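Local atomic coordinates of Lv-ranaspumin (Lv-RSN-1) (PDB entry 4K82), a protein that is a largely alpha-helical surfactant protein of frog foam nests, where it probably lowers surface tension and so favours the making of foam. Residues Thr20-Asp25 against Ala65-Asp70; Cys38-Gly43 against Lys52-Leu57; Leu126-Gln131 against Arg165-Leu170; Val135-Asp140 against Leu204-Asn209; Glu153-Asp158 against Gly187-Glu192. One frame throughout, in Å; residues are numbered along the deposited sequence. Where two conformers were deposited one is given.

Interaction 1: Thr20-Asp25 against Ala65-Asp70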
# COMPACT_ATOMS: atom_id res chain seq x y z
N THR A 20 -4.41 -11.60 -15.58
CA THR A 20 -5.32 -12.60 -15.02
C THR A 20 -4.57 -13.74 -14.33
O THR A 20 -4.87 -14.10 -13.19
CB THR A 20 -6.22 -13.20 -16.13
OG1 THR A 20 -7.02 -12.16 -16.71
CG2 THR A 20 -7.13 -14.27 -15.56
N LYS A 21 -3.58 -14.29 -15.02
CA LYS A 21 -2.80 -15.38 -14.45
C LYS A 21 -1.95 -14.88 -13.29
O LYS A 21 -1.83 -15.55 -12.25
CB LYS A 21 -1.92 -16.03 -15.52
CG LYS A 21 -1.34 -17.37 -15.10
CD LYS A 21 -0.24 -17.84 -16.04
CE LYS A 21 0.93 -16.87 -16.05
NZ LYS A 21 1.32 -16.39 -14.68
N ALA A 22 -1.36 -13.70 -13.46
CA ALA A 22 -0.47 -13.12 -12.46
C ALA A 22 -1.17 -12.93 -11.11
O ALA A 22 -0.56 -13.09 -10.06
CB ALA A 22 0.10 -11.81 -12.96
N LEU A 23 -2.46 -12.60 -11.15
CA LEU A 23 -3.23 -12.41 -9.92
C LEU A 23 -3.50 -13.73 -9.18
O LEU A 23 -3.76 -13.74 -7.98
CB LEU A 23 -4.56 -11.71 -10.22
CG LEU A 23 -4.42 -10.24 -10.63
CD1 LEU A 23 -5.72 -9.74 -11.25
CD2 LEU A 23 -4.05 -9.39 -9.42
N LYS A 24 -3.42 -14.84 -9.91
CA LYS A 24 -3.63 -16.16 -9.31
C LYS A 24 -2.33 -16.74 -8.77
O LYS A 24 -2.35 -17.71 -8.01
CB LYS A 24 -4.28 -17.12 -10.31
CG LYS A 24 -5.68 -16.71 -10.74
CD LYS A 24 -6.23 -17.58 -11.86
CE LYS A 24 -7.61 -17.10 -12.30
NZ LYS A 24 -8.07 -17.75 -13.56
N ASP A 25 -1.20 -16.15 -9.15
CA ASP A 25 0.11 -16.61 -8.66
C ASP A 25 0.35 -16.15 -7.23
O ASP A 25 -0.27 -15.20 -6.75
CB ASP A 25 1.23 -16.09 -9.56
CG ASP A 25 1.16 -16.64 -10.97
OD1 ASP A 25 0.65 -17.77 -11.15
OD2 ASP A 25 1.63 -15.95 -11.90
N ALA A 65 5.78 -8.98 -12.12
CA ALA A 65 4.81 -10.07 -12.18
C ALA A 65 4.85 -10.78 -13.53
O ALA A 65 4.12 -11.76 -13.74
CB ALA A 65 3.41 -9.55 -11.89
N GLY A 66 5.69 -10.29 -14.43
CA GLY A 66 5.86 -10.89 -15.74
C GLY A 66 4.96 -10.30 -16.81
O GLY A 66 4.83 -10.86 -17.90
N CYS A 67 4.32 -9.17 -16.50
CA CYS A 67 3.42 -8.54 -17.45
C CYS A 67 3.96 -7.20 -17.93
O CYS A 67 4.90 -6.66 -17.36
CB CYS A 67 2.03 -8.38 -16.84
SG CYS A 67 1.33 -9.97 -16.30
N ALA A 68 3.38 -6.67 -19.00
CA ALA A 68 3.82 -5.39 -19.56
C ALA A 68 2.65 -4.43 -19.57
O ALA A 68 1.59 -4.76 -20.10
CB ALA A 68 4.35 -5.59 -20.96
N LEU A 69 2.85 -3.25 -18.99
CA LEU A 69 1.78 -2.26 -18.94
C LEU A 69 1.31 -1.90 -20.35
O LEU A 69 0.12 -1.69 -20.59
CB LEU A 69 2.20 -1.00 -18.19
CG LEU A 69 1.10 0.07 -18.09
CD1 LEU A 69 -0.18 -0.46 -17.42
CD2 LEU A 69 1.59 1.31 -17.36
N ASP A 70 2.25 -1.86 -21.30
CA ASP A 70 1.91 -1.51 -22.68
C ASP A 70 0.87 -2.47 -23.25
O ASP A 70 -0.06 -2.05 -23.95
CB ASP A 70 3.15 -1.55 -23.58
CG ASP A 70 4.05 -0.35 -23.38
OD1 ASP A 70 3.56 0.69 -22.89
OD2 ASP A 70 5.24 -0.45 -23.72
O HOH W 1 3.51 -13.24 -11.28
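The contact lies beside the C18-C67 disulfide, which ties helix 14-24 to the turn joining helix 48-64 to helix 69-76. A22 touches both A65 and C67. Its CB packs on A65 CB at 4.1 Å and sits 4.0 Å from C67 SG. The sulfur is half of the covalent link, so the methyl of A22 lies directly against the disulfide. C67 SG stands anti to the carbonyl carbon (chi1 -58°), which carries it toward helix 14-24. The backbones come close here: the CA atoms of A22 and A65 are 6.1 Å apart, and small side chains allow this. G66 takes a positive phi and closes helix 48-64 with a Schellman motif. That turn sends the chain on to C67. One water adds a polar link. It donates to A65 O at 2.9 Å and, weakly, to D25 OD2. D25 OD2 also forms a salt bridge with K21 NZ at 2.8 Å, one helical turn away on the exposed side. L29 of helix 29-42 touches both A22 and A65, and so closes one side of the alanine pair. L23, on another side of helix 14-24, packs on L30 of helix 29-42 and L100 of helix 89-102.

Interaction 2: Cys38-Gly43 against Lys52-Leu57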
# COMPACT_ATOMS: atom_id res chain seq x y z
N CYS A 38 -5.25 3.44 -5.57
CA CYS A 38 -5.85 4.30 -4.58
C CYS A 38 -5.01 5.54 -4.30
O CYS A 38 -5.55 6.59 -3.99
CB CYS A 38 -6.21 3.50 -3.33
SG CYS A 38 -7.47 2.27 -3.73
N ALA A 39 -3.69 5.44 -4.46
CA ALA A 39 -2.85 6.61 -4.31
C ALA A 39 -3.18 7.62 -5.41
O ALA A 39 -3.34 8.81 -5.15
CB ALA A 39 -1.37 6.23 -4.39
N TYR A 40 -3.29 7.13 -6.64
CA TYR A 40 -3.66 8.00 -7.73
C TYR A 40 -5.02 8.65 -7.50
O TYR A 40 -5.18 9.86 -7.69
CB TYR A 40 -3.65 7.22 -9.06
CG TYR A 40 -3.84 8.14 -10.24
CD1 TYR A 40 -5.10 8.56 -10.62
CD2 TYR A 40 -2.74 8.62 -10.94
CE1 TYR A 40 -5.27 9.43 -11.68
CE2 TYR A 40 -2.91 9.49 -12.00
CZ TYR A 40 -4.18 9.90 -12.36
OH TYR A 40 -4.37 10.77 -13.42
N GLN A 41 -6.00 7.86 -7.06
CA GLN A 41 -7.38 8.34 -6.93
C GLN A 41 -7.57 9.30 -5.77
O GLN A 41 -8.47 10.15 -5.81
CB GLN A 41 -8.35 7.17 -6.77
CG GLN A 41 -8.60 6.34 -8.02
CD GLN A 41 -9.42 5.11 -7.72
OE1 GLN A 41 -9.40 4.57 -6.60
NE2 GLN A 41 -10.13 4.62 -8.72
N ASN A 42 -6.75 9.16 -4.73
CA ASN A 42 -6.97 9.90 -3.49
C ASN A 42 -5.95 10.96 -3.13
O ASN A 42 -6.22 11.81 -2.29
CB ASN A 42 -7.12 8.93 -2.31
CG ASN A 42 -8.40 8.12 -2.38
OD1 ASN A 42 -9.47 8.60 -1.98
ND2 ASN A 42 -8.31 6.91 -2.91
N GLY A 43 -4.78 10.93 -3.77
CA GLY A 43 -3.74 11.91 -3.51
C GLY A 43 -4.22 13.34 -3.71
O GLY A 43 -4.94 13.63 -4.65
N LYS A 52 4.06 11.00 -12.61
CA LYS A 52 5.07 10.29 -13.39
C LYS A 52 5.61 9.10 -12.61
O LYS A 52 5.76 8.01 -13.16
CB LYS A 52 6.22 11.23 -13.78
CG LYS A 52 7.33 10.52 -14.53
CD LYS A 52 8.36 11.49 -15.10
CE LYS A 52 9.36 10.75 -15.97
NZ LYS A 52 8.66 9.75 -16.83
N GLU A 53 5.90 9.31 -11.33
CA GLU A 53 6.45 8.25 -10.50
C GLU A 53 5.44 7.14 -10.23
O GLU A 53 5.81 5.98 -10.10
CB GLU A 53 7.01 8.81 -9.19
CG GLU A 53 8.27 9.63 -9.42
CD GLU A 53 9.00 9.95 -8.14
OE1 GLU A 53 9.05 9.08 -7.24
OE2 GLU A 53 9.52 11.08 -8.03
N LEU A 54 4.17 7.50 -10.11
CA LEU A 54 3.12 6.50 -9.95
C LEU A 54 3.04 5.59 -11.17
O LEU A 54 2.90 4.38 -11.05
CB LEU A 54 1.75 7.12 -9.66
CG LEU A 54 1.46 7.55 -8.22
CD1 LEU A 54 0.21 8.42 -8.16
CD2 LEU A 54 1.32 6.34 -7.30
N LYS A 55 3.14 6.17 -12.36
CA LYS A 55 3.11 5.36 -13.57
C LYS A 55 4.34 4.45 -13.64
O LYS A 55 4.23 3.28 -13.99
CB LYS A 55 3.02 6.21 -14.83
CG LYS A 55 2.85 5.34 -16.06
CD LYS A 55 2.78 6.12 -17.33
CE LYS A 55 2.46 5.17 -18.48
NZ LYS A 55 2.25 5.94 -19.72
N GLU A 56 5.50 5.00 -13.29
CA GLU A 56 6.72 4.19 -13.29
C GLU A 56 6.60 3.02 -12.33
O GLU A 56 7.01 1.91 -12.65
CB GLU A 56 7.94 5.03 -12.94
CG GLU A 56 8.30 6.03 -14.04
CD GLU A 56 9.74 6.51 -13.93
OE1 GLU A 56 10.58 5.74 -13.42
OE2 GLU A 56 10.02 7.65 -14.36
N LEU A 57 6.01 3.27 -11.16
CA LEU A 57 5.77 2.21 -10.19
C LEU A 57 4.81 1.14 -10.72
O LEU A 57 5.03 -0.05 -10.52
CB LEU A 57 5.26 2.80 -8.88
CG LEU A 57 5.02 1.82 -7.73
CD1 LEU A 57 6.32 1.16 -7.29
CD2 LEU A 57 4.34 2.53 -6.56
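L54 of helix 48-64 fits its two methyl groups against A39 and Y40 on helix 29-42. This is the tight part of the contact. CD2 meets A39 CB at 4.0 Å. CD1 lies over the backbone of Y40, 3.9 Å from Y40 CA, and also reaches Y40 CD2 at 4.1 Å. It approaches the tyrosine ring obliquely. The torsion of Y40 matters here: CG is anti to the backbone N (chi1 -171°), which puts CD2 of the ring at the same methyl. No hydrogen bond crosses between the segments, so the fit rests on apolar surface alone. The two segments belong to a helical hairpin, helices 29-42 and 48-64 joined by a short link, within a mainly alpha-helical fold. L130, just past the short helix 126-129, touches L54 as well. The Y40 ring also meets F51, with the planes at about 45°, and touches I93 of helix 89-102. The outer side is looser and polar. In the conformer given, K52 NZ comes 3.5 Å from E56 OE2, a long ion pair along helix 48-64 that may not be permanent. On helix 29-42, N42 turns its amide back on its own helix and takes no part in the packing on L54. N42 ND2 donates to C38 O at 3.0 Å, with an N-H...O angle of 159°, and the backbone N of N42 uses the same carbonyl oxygen.

Interaction 3: Leu126-Gln131 against Arg165-Leu170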
# COMPACT_ATOMS: atom_id res chain seq x y z
N LEU A 126 3.10 9.82 0.85
CA LEU A 126 3.24 9.62 -0.60
C LEU A 126 4.67 9.33 -1.10
O LEU A 126 4.88 8.36 -1.81
CB LEU A 126 2.60 10.77 -1.39
CG LEU A 126 2.77 10.61 -2.89
CD1 LEU A 126 1.92 9.46 -3.40
CD2 LEU A 126 2.41 11.91 -3.59
N PRO A 127 5.67 10.16 -0.72
CA PRO A 127 7.03 9.89 -1.20
C PRO A 127 7.53 8.47 -0.93
O PRO A 127 8.33 7.95 -1.71
CB PRO A 127 7.88 10.91 -0.43
CG PRO A 127 6.95 12.03 -0.17
CD PRO A 127 5.62 11.40 0.09
N LYS A 128 7.06 7.86 0.16
CA LYS A 128 7.45 6.49 0.48
C LYS A 128 6.57 5.43 -0.21
O LYS A 128 7.05 4.34 -0.54
CB LYS A 128 7.43 6.29 2.00
CG LYS A 128 8.60 6.95 2.74
CD LYS A 128 9.87 6.11 2.66
CE LYS A 128 11.09 6.85 3.21
NZ LYS A 128 11.01 7.13 4.67
N ILE A 129 5.29 5.75 -0.42
CA ILE A 129 4.40 4.92 -1.22
C ILE A 129 4.98 4.82 -2.63
O ILE A 129 4.98 3.75 -3.26
CB ILE A 129 2.98 5.55 -1.28
CG1 ILE A 129 2.24 5.31 0.03
CG2 ILE A 129 2.18 4.99 -2.45
CD1 ILE A 129 0.91 6.05 0.13
N LEU A 130 5.50 5.95 -3.13
CA LEU A 130 6.14 5.99 -4.44
C LEU A 130 7.38 5.11 -4.54
O LEU A 130 7.72 4.63 -5.62
CB LEU A 130 6.52 7.44 -4.82
CG LEU A 130 5.37 8.45 -4.90
CD1 LEU A 130 5.90 9.84 -5.25
CD2 LEU A 130 4.28 8.02 -5.88
N GLN A 131 8.05 4.90 -3.41
CA GLN A 131 9.25 4.07 -3.40
C GLN A 131 8.91 2.60 -3.28
O GLN A 131 9.80 1.75 -3.21
CB GLN A 131 10.17 4.49 -2.26
CG GLN A 131 10.73 5.89 -2.39
CD GLN A 131 11.28 6.42 -1.08
OE1 GLN A 131 11.31 5.70 -0.08
NE2 GLN A 131 11.71 7.68 -1.07
N ARG A 165 12.04 3.87 9.76
CA ARG A 165 12.20 3.87 8.31
C ARG A 165 11.00 4.49 7.59
O ARG A 165 11.09 4.86 6.42
CB ARG A 165 12.43 2.44 7.80
CG ARG A 165 13.52 1.69 8.54
CD ARG A 165 13.63 0.27 8.00
NE ARG A 165 12.30 -0.32 7.83
CZ ARG A 165 11.88 -1.43 8.44
NH1 ARG A 165 12.69 -2.10 9.25
NH2 ARG A 165 10.65 -1.87 8.21
N LEU A 166 9.89 4.62 8.30
CA LEU A 166 8.72 5.27 7.73
C LEU A 166 8.17 6.35 8.67
O LEU A 166 7.04 6.23 9.17
CB LEU A 166 7.64 4.22 7.43
CG LEU A 166 6.46 4.65 6.55
CD1 LEU A 166 6.86 4.73 5.09
CD2 LEU A 166 5.28 3.72 6.73
N PRO A 167 8.94 7.43 8.89
CA PRO A 167 8.61 8.45 9.90
C PRO A 167 7.35 9.26 9.58
O PRO A 167 6.75 9.82 10.48
CB PRO A 167 9.84 9.37 9.91
CG PRO A 167 10.48 9.16 8.59
CD PRO A 167 10.23 7.73 8.24
N CYS A 168 6.99 9.32 8.31
CA CYS A 168 5.77 10.00 7.90
C CYS A 168 4.53 9.49 8.64
O CYS A 168 3.62 10.27 8.94
CB CYS A 168 5.60 9.89 6.38
SG CYS A 168 6.21 8.33 5.66
N VAL A 169 4.49 8.20 8.96
CA VAL A 169 3.34 7.62 9.65
C VAL A 169 3.21 8.14 11.08
O VAL A 169 2.13 8.07 11.68
CB VAL A 169 3.36 6.07 9.63
CG1 VAL A 169 4.09 5.54 10.85
CG2 VAL A 169 1.95 5.53 9.61
N LEU A 170 4.30 8.68 11.62
CA LEU A 170 4.26 9.29 12.96
C LEU A 170 3.46 10.60 12.95
O LEU A 170 3.09 11.12 14.00
CB LEU A 170 5.67 9.54 13.49
CG LEU A 170 6.65 8.37 13.44
CD1 LEU A 170 8.02 8.76 13.99
CD2 LEU A 170 6.09 7.18 14.20
O HOH W 2 8.71 8.97 5.67
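K128 bends twice, at chi2 (-81°) and chi4 (66°), and this hooks its chain over L166 and brings NZ to the carbonyl of R165. NZ thereby ties the short helix 126-129 to the chain where helix 152-165 gives way to the 3-10 turn 167-170, close to the C125-C168 disulfide that joins the same two regions covalently. NZ donates to R165 O at 2.9 Å, tilted 31° from the carbonyl plane. Nearer the backbone, the aliphatic part of K128 slides past L166 in the opposite direction, and K128 CB is 3.5 Å from L166 CD1. L166 also touches M120 and F137; its CD2 faces F137. With an alanine here the amine is gone, and R165 O would probably be left without this donor and L166 CD1 with a bare flank. The guanidinium of R165 points elsewhere, to a salt bridge with D140 on helix 133-144 that is modelled unusually short. K128 NZ also reaches a water at 3.1 Å. That water accepts a second bond, from the backbone N of C168 at 3.2 Å, and its place may belong with the other conformer of C168. The ring atom P167 CD lies 3.7 Å from K128 NZ.

Interaction 4: Val135-Asp140 against Leu204-Asn209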
# COMPACT_ATOMS: atom_id res chain seq x y z
N VAL A 135 4.10 -1.83 1.00
CA VAL A 135 3.95 -3.28 1.13
C VAL A 135 5.02 -3.84 2.08
O VAL A 135 4.73 -4.73 2.88
CB VAL A 135 3.99 -3.99 -0.24
CG1 VAL A 135 3.85 -5.49 -0.06
CG2 VAL A 135 2.87 -3.46 -1.13
N LYS A 136 6.23 -3.28 2.00
CA LYS A 136 7.34 -3.64 2.90
C LYS A 136 6.97 -3.40 4.37
O LYS A 136 7.31 -4.19 5.26
CB LYS A 136 8.56 -2.78 2.59
CG LYS A 136 9.59 -3.39 1.67
CD LYS A 136 10.89 -2.58 1.68
CE LYS A 136 11.56 -2.57 3.06
NZ LYS A 136 11.11 -1.46 3.96
N PHE A 137 6.30 -2.28 4.60
CA PHE A 137 5.85 -1.90 5.93
C PHE A 137 4.82 -2.90 6.46
O PHE A 137 4.88 -3.32 7.63
CB PHE A 137 5.27 -0.48 5.83
CG PHE A 137 4.66 0.05 7.11
CD1 PHE A 137 5.41 0.17 8.27
CD2 PHE A 137 3.35 0.49 7.12
CE1 PHE A 137 4.85 0.68 9.43
CE2 PHE A 137 2.79 1.01 8.27
CZ PHE A 137 3.54 1.10 9.43
N LEU A 138 3.90 -3.30 5.60
CA LEU A 138 2.88 -4.25 6.00
C LEU A 138 3.51 -5.60 6.31
O LEU A 138 3.12 -6.26 7.27
CB LEU A 138 1.80 -4.39 4.93
CG LEU A 138 1.06 -3.11 4.56
CD1 LEU A 138 0.10 -3.41 3.42
CD2 LEU A 138 0.32 -2.56 5.77
N LYS A 139 4.49 -6.01 5.50
CA LYS A 139 5.22 -7.25 5.75
C LYS A 139 5.89 -7.25 7.12
O LYS A 139 5.79 -8.22 7.88
CB LYS A 139 6.28 -7.48 4.66
CG LYS A 139 5.73 -7.79 3.28
CD LYS A 139 6.89 -7.81 2.28
CE LYS A 139 6.42 -8.10 0.87
NZ LYS A 139 6.18 -9.54 0.65
N ASP A 140 6.58 -6.16 7.45
CA ASP A 140 7.24 -6.05 8.75
C ASP A 140 6.24 -6.10 9.90
O ASP A 140 6.48 -6.75 10.92
CB ASP A 140 8.03 -4.75 8.84
CG ASP A 140 9.31 -4.79 8.03
OD1 ASP A 140 9.94 -5.86 8.01
OD2 ASP A 140 9.67 -3.76 7.43
N LEU A 204 -6.57 -0.61 15.12
CA LEU A 204 -7.87 -0.60 14.45
C LEU A 204 -7.78 -0.86 12.95
O LEU A 204 -8.74 -1.33 12.33
CB LEU A 204 -8.59 0.73 14.68
CG LEU A 204 -9.14 1.02 16.07
CD1 LEU A 204 -9.68 2.44 16.12
CD2 LEU A 204 -10.23 0.02 16.41
N VAL A 205 -6.63 -0.53 12.36
CA VAL A 205 -6.51 -0.47 10.91
C VAL A 205 -5.42 -1.40 10.36
O VAL A 205 -5.69 -2.33 9.60
CB VAL A 205 -6.24 0.98 10.45
CG1 VAL A 205 -6.13 1.05 8.96
CG2 VAL A 205 -7.36 1.93 10.95
N LEU A 206 -4.18 -1.16 10.78
CA LEU A 206 -3.05 -1.88 10.18
C LEU A 206 -2.99 -3.37 10.56
O LEU A 206 -2.81 -4.24 9.69
CB LEU A 206 -1.73 -1.19 10.51
CG LEU A 206 -1.54 0.19 9.86
CD1 LEU A 206 -0.33 0.89 10.46
CD2 LEU A 206 -1.41 0.04 8.34
N CYS A 207 -3.12 -3.68 11.84
CA CYS A 207 -3.06 -5.08 12.24
C CYS A 207 -4.20 -5.93 11.64
O CYS A 207 -3.96 -7.04 11.19
CB CYS A 207 -2.95 -5.23 13.76
SG CYS A 207 -1.28 -4.83 14.41
N PRO A 208 -5.43 -5.39 11.60
CA PRO A 208 -6.46 -6.18 10.92
C PRO A 208 -6.17 -6.38 9.43
O PRO A 208 -6.48 -7.43 8.88
CB PRO A 208 -7.72 -5.35 11.13
CG PRO A 208 -7.47 -4.63 12.40
CD PRO A 208 -6.02 -4.27 12.35
N ASN A 209 -5.57 -5.38 8.79
CA ASN A 209 -5.23 -5.49 7.37
C ASN A 209 -4.18 -6.56 7.12
O ASN A 209 -4.33 -7.38 6.22
CB ASN A 209 -4.75 -4.14 6.82
CG ASN A 209 -4.48 -4.16 5.32
OD1 ASN A 209 -5.05 -4.96 4.57
ND2 ASN A 209 -3.63 -3.23 4.88
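F137 lays the far end of its ring against a methyl of L206. F137 CE2 is 3.8 Å from L206 CD1, and the methyl comes in obliquely to the ring. The other methyl of L206 turns to L138, with L206 CD2 and L138 CD2 4.0 Å apart. L206 thus straddles two consecutive residues of helix 133-144, meeting each at about a right angle. The ring is placed by its first torsion: CG lies anti to the backbone N (chi1 176°), which carries the end of the side chain nearer to helix 196-212. N209, one turn after L206, takes up the rest of the contact. Its ND2 rests 4.0 Å from L138 CD1. This amide nitrogen is buried here and has no polar partner anywhere in the model, which probably costs some stability. The axes of the two helical segments cross at -79° and come within 10.4 Å. The contact is therefore a small patch at a steep crossing. Helix 196-212 is irregular here, with a wider pi-type turn at 204-206 and a kink at P208, whose nitrogen cannot donate. C207 beside the patch is disulfide-bonded to C146. V116 of helix 107-121 touches both L206 and N209. F137 is packed further by M120 of that helix and by I162 and L163 of helix 152-165.

Interaction 5: Glu153-Asp158 against Gly187-Glu192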
# COMPACT_ATOMS: atom_id res chain seq x y z
N GLU A 153 7.87 -6.38 25.11
CA GLU A 153 9.05 -5.51 25.08
C GLU A 153 9.77 -5.65 23.75
O GLU A 153 10.30 -4.67 23.23
CB GLU A 153 10.01 -5.80 26.25
CG GLU A 153 9.49 -5.37 27.61
CD GLU A 153 9.40 -3.85 27.80
OE1 GLU A 153 8.60 -3.40 28.66
OE2 GLU A 153 10.13 -3.10 27.12
N LEU A 154 9.81 -6.86 23.21
CA LEU A 154 10.46 -7.08 21.93
C LEU A 154 9.64 -6.44 20.81
O LEU A 154 10.21 -5.90 19.86
CB LEU A 154 10.65 -8.57 21.66
CG LEU A 154 11.92 -8.90 20.90
CD1 LEU A 154 13.14 -8.56 21.76
CD2 LEU A 154 11.92 -10.36 20.52
N ILE A 155 8.32 -6.51 20.93
CA ILE A 155 7.45 -5.88 19.93
C ILE A 155 7.66 -4.37 19.88
O ILE A 155 7.71 -3.78 18.79
CB ILE A 155 5.97 -6.22 20.17
CG1 ILE A 155 5.72 -7.72 19.94
CG2 ILE A 155 5.06 -5.41 19.25
CD1 ILE A 155 4.32 -8.17 20.28
N ILE A 156 7.77 -3.75 21.05
CA ILE A 156 8.04 -2.31 21.12
C ILE A 156 9.35 -1.96 20.39
O ILE A 156 9.38 -1.03 19.59
CB ILE A 156 8.07 -1.80 22.57
CG1 ILE A 156 6.65 -1.80 23.13
CG2 ILE A 156 8.69 -0.40 22.65
CD1 ILE A 156 6.62 -1.48 24.59
N LYS A 157 10.40 -2.72 20.67
CA LYS A 157 11.69 -2.52 20.02
C LYS A 157 11.58 -2.69 18.50
O LYS A 157 12.14 -1.90 17.74
CB LYS A 157 12.72 -3.50 20.58
CG LYS A 157 13.72 -2.86 21.51
CD LYS A 157 15.06 -3.59 21.46
CE LYS A 157 15.71 -3.44 20.09
NZ LYS A 157 16.94 -4.26 19.98
N ASP A 158 10.85 -3.71 18.06
CA ASP A 158 10.70 -3.96 16.63
C ASP A 158 9.90 -2.84 15.97
O ASP A 158 10.18 -2.44 14.85
CB ASP A 158 10.03 -5.31 16.37
CG ASP A 158 11.01 -6.47 16.52
OD1 ASP A 158 12.23 -6.22 16.55
OD2 ASP A 158 10.55 -7.63 16.62
N GLY A 187 0.48 -6.57 30.24
CA GLY A 187 0.77 -7.54 29.19
C GLY A 187 0.45 -7.14 27.74
O GLY A 187 0.75 -7.89 26.81
N ILE A 188 -0.15 -5.98 27.54
CA ILE A 188 -0.40 -5.49 26.17
C ILE A 188 0.30 -4.16 25.91
O ILE A 188 0.66 -3.43 26.84
CB ILE A 188 -1.90 -5.35 25.85
CG1 ILE A 188 -2.57 -4.34 26.78
CG2 ILE A 188 -2.60 -6.69 25.91
CD1 ILE A 188 -3.94 -3.90 26.30
N LEU A 189 0.52 -3.84 24.64
CA LEU A 189 1.10 -2.54 24.33
C LEU A 189 0.09 -1.46 24.68
O LEU A 189 -1.11 -1.60 24.43
CB LEU A 189 1.52 -2.45 22.86
CG LEU A 189 2.98 -2.75 22.53
CD1 LEU A 189 3.37 -4.17 22.86
CD2 LEU A 189 3.24 -2.46 21.05
N SER A 190 0.57 -0.38 25.28
CA SER A 190 -0.28 0.73 25.67
C SER A 190 0.23 2.00 25.01
O SER A 190 1.40 2.36 25.18
CB SER A 190 -0.29 0.87 27.19
OG SER A 190 -1.19 1.88 27.59
N PHE A 191 -0.63 2.67 24.26
CA PHE A 191 -0.22 3.87 23.54
C PHE A 191 -0.84 5.08 24.23
O PHE A 191 -2.03 5.38 24.06
CB PHE A 191 -0.65 3.79 22.08
CG PHE A 191 -0.05 2.62 21.33
CD1 PHE A 191 -0.59 1.34 21.47
CD2 PHE A 191 1.03 2.80 20.49
CE1 PHE A 191 -0.05 0.27 20.79
CE2 PHE A 191 1.58 1.71 19.79
CZ PHE A 191 1.03 0.45 19.95
N GLU A 192 -0.03 5.78 25.02
CA GLU A 192 -0.53 6.84 25.89
C GLU A 192 -0.24 8.22 25.30
O GLU A 192 0.61 8.37 24.43
CB GLU A 192 0.07 6.68 27.29
CG GLU A 192 -0.28 5.32 27.92
CD GLU A 192 0.56 4.98 29.14
OE1 GLU A 192 0.99 5.90 29.86
OE2 GLU A 192 0.79 3.76 29.37
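L189 carries this contact, with I155 and I156 sharing the other side. It projects from strand 188-191 toward helix 152-165 and reaches both isoleucines. L189 CD2 meets I155 CG2 at 3.9 Å. L189 CG meets I156 CG1 at 3.8 Å, and the same CG1 lies 4.0 Å from L189 CD2. The two partners are met differently. I155 and L189 cross at a slant, whereas I156 and L189 slide past each other in opposite directions. In I155 the CG2 methyl is anti to the backbone N, and this is the branch that faces L189. In I156 the other branch does the work, with CG1 anti to the carbonyl carbon (chi1 -71°). The strand of L189 is one arm of a two-stranded antiparallel hairpin, 182-185 and 188-191. G187 makes the turn with a positive phi that suits glycine. An alanine in place of this leucine would probably strip I155 CG2 and I156 CG1 of their leucine neighbour and open a gap between hairpin and helix. V184 of the partner strand touches I156 as well, and V145 and I147 touch I155. On the strand, S190 OG donates to E192 OE2 at 3.3 Å, using the anti lone pair of the carboxylate. No polar bond crosses between the two segments. Between them the contact is made by branched aliphatic groups, so shape and burial, not direction of bonding, set the fit.

In the fold
The five contacts run along an elongated helical chain, from interaction 1 near one end to interaction 5 near the other, their centres about 39 Å apart. Interactions 1 and 2 touch through L69 and K55, and interaction 2 closes within the span of interaction 1. Interaction 2 meets interaction 3 where L54 and L57 pack against the 129-130 region. Interactions 3 and 4, with centres about 14 Å apart, are joined mainly by L166 packing on F137, with the short-modelled R165-D140 pair beside it. Interaction 5 lies about 16 Å from interaction 4 between centres without touching it. Disulfides fall in or beside interactions 1 to 4, whereas interaction 5 has none within its segments.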